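Local coordinates for terminase small subunit (PDB 6EJQ), which binds the packaging initiation site on viral DNA and probably regulates the ATPase of the large terminase subunit, assembling as a nine-membered ring, at the interface of chains A and B. Coordinates in Å, arbitrary orientation; residue numbers count along the deposited sequence, not the author numbering. Chains: chain A/B, Terminase small subunit.

The interface of chains A and B. Residues chain A 77, 81, 119, 122-123, 126; chain B 72, 76.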
loop_
_atom_site.group_PDB
_atom_site.type_symbol
_atom_site.label_atom_id
_atom_site.label_comp_id
_atom_site.label_asym_id
_atom_site.label_seq_id
_atom_site.Cartn_x
_atom_site.Cartn_y
_atom_site.Cartn_z
ATOM N N GLN A 77 -12.242 15.298 -15.350
ATOM C CA GLN A 77 -13.421 14.940 -14.570
ATOM C C GLN A 77 -14.673 14.760 -15.451
ATOM O O GLN A 77 -15.467 13.846 -15.227
ATOM C CB GLN A 77 -13.680 15.990 -13.487
ATOM C CG GLN A 77 -14.737 15.605 -12.467
ATOM C CD GLN A 77 -14.816 16.601 -11.334
ATOM O OE1 GLN A 77 -14.909 17.817 -11.555
ATOM N NE2 GLN A 77 -14.789 16.093 -10.105
ATOM N N LEU A 81 -16.647 11.273 -15.953
ATOM C CA LEU A 81 -18.091 11.236 -15.729
ATOM C C LEU A 81 -18.853 10.533 -16.868
ATOM O O LEU A 81 -19.776 9.756 -16.608
ATOM C CB LEU A 81 -18.643 12.643 -15.504
ATOM C CG LEU A 81 -18.437 13.199 -14.092
ATOM C CD1 LEU A 81 -18.588 14.719 -14.063
ATOM C CD2 LEU A 81 -19.420 12.560 -13.128
ATOM N N ALA A 119 -16.100 6.091 -9.382
ATOM C CA ALA A 119 -16.810 7.092 -8.602
ATOM C C ALA A 119 -15.830 7.803 -7.676
ATOM O O ALA A 119 -15.838 9.036 -7.586
ATOM C CB ALA A 119 -17.938 6.462 -7.804
ATOM N N ILE A 122 -13.512 10.324 -9.391
ATOM C CA ILE A 122 -14.244 11.545 -9.719
ATOM C C ILE A 122 -14.438 12.413 -8.468
ATOM O O ILE A 122 -14.240 13.631 -8.520
ATOM C CB ILE A 122 -15.595 11.221 -10.392
ATOM C CG1 ILE A 122 -15.353 10.584 -11.768
ATOM C CG2 ILE A 122 -16.454 12.470 -10.536
ATOM C CD1 ILE A 122 -16.504 9.724 -12.248
ATOM N N MET A 123 -14.829 11.784 -7.361
ATOM C CA MET A 123 -14.985 12.491 -6.089
ATOM C C MET A 123 -13.676 13.083 -5.570
ATOM O O MET A 123 -13.685 14.166 -4.993
ATOM C CB MET A 123 -15.612 11.581 -5.034
ATOM C CG MET A 123 -17.058 11.261 -5.336
ATOM S SD MET A 123 -17.879 10.300 -4.063
ATOM C CE MET A 123 -17.039 8.732 -4.248
ATOM N N ASP A 126 -12.878 16.573 -6.947
ATOM C CA ASP A 126 -13.535 17.647 -6.198
ATOM C C ASP A 126 -12.744 17.967 -4.927
ATOM O O ASP A 126 -12.513 19.140 -4.621
ATOM C CB ASP A 126 -14.965 17.287 -5.786
ATOM C CG ASP A 126 -15.927 17.125 -6.960
ATOM O OD1 ASP A 126 -15.779 17.778 -8.008
ATOM O OD2 ASP A 126 -16.886 16.341 -6.796
ATOM N N ARG B 72 -22.789 15.648 -5.488
ATOM C CA ARG B 72 -22.279 14.683 -6.460
ATOM C C ARG B 72 -22.029 13.331 -5.797
ATOM O O ARG B 72 -22.389 12.279 -6.340
ATOM C CB ARG B 72 -20.990 15.180 -7.120
ATOM C CG ARG B 72 -20.685 14.476 -8.432
ATOM C CD ARG B 72 -19.201 14.470 -8.765
ATOM N NE ARG B 72 -18.630 15.811 -8.864
ATOM C CZ ARG B 72 -18.756 16.638 -9.905
ATOM N NH1 ARG B 72 -19.472 16.307 -10.979
ATOM N NH2 ARG B 72 -18.164 17.827 -9.870
ATOM N N PHE B 76 -23.537 9.371 -6.701
ATOM C CA PHE B 76 -22.763 8.130 -6.724
ATOM C C PHE B 76 -23.204 7.145 -5.644
ATOM O O PHE B 76 -23.313 5.948 -5.908
ATOM C CB PHE B 76 -21.264 8.403 -6.562
ATOM C CG PHE B 76 -20.625 9.144 -7.719
ATOM C CD1 PHE B 76 -20.904 8.818 -9.035
ATOM C CD2 PHE B 76 -19.682 10.130 -7.477
ATOM C CE1 PHE B 76 -20.292 9.487 -10.085
ATOM C CE2 PHE B 76 -19.051 10.793 -8.518
ATOM C CZ PHE B 76 -19.362 10.478 -9.828
#
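B:Arg72 and B:Phe76, one turn apart on helix 59-95 of chain B, press into the groove between helices 59-95 and 112-138 of chain A; this helical packing joins neighbouring subunits of the nonameric small-terminase ring. B:Arg72 runs outward from CB with CG anti to the backbone N (chi1 -160°), and B:Arg72 CD lies 3.8 Å from the methyl CG2 of A:Ile122. The bend at chi3 then turns B:Arg72 NE to A:Asp126 OD2, to which it donates at 2.8 Å, nearly straight and in the guanidinium plane. Beyond CZ the group forks: B:Arg72 NH2 reaches A:Asp126 OD1 at 3.0 Å, closing a side-on salt bridge through the syn lone pairs of both oxygens, while NH1 turns to methyl CD1 of A:Leu81. Carboxylate and guanidinium lie 25° apart, almost coplanar. The amide of A:Gln77 sits over one guanidinium face, displaced toward its rim, and its NE2 gives one hydrogen bond to A:Ile122 O and another, 2.9 Å long, to A:Asp126 OD1 from above the carboxylate plane. That oxygen is thus gripped from both chains, and A:Gln77, itself touching the arginine, probably helps hold the carboxylate's rotation. Alongside, A:Ala119 CB caps one face of the B:Phe76 ring near its rim. A:Met123 CG touches B:Phe76 CD2 at 3.6 Å, with its side chain running antiparallel to the phenylalanine, and A:Ile122 CG2 meets B:Phe76 CZ, also approached by A:Leu81 CD2 at 3.9 Å.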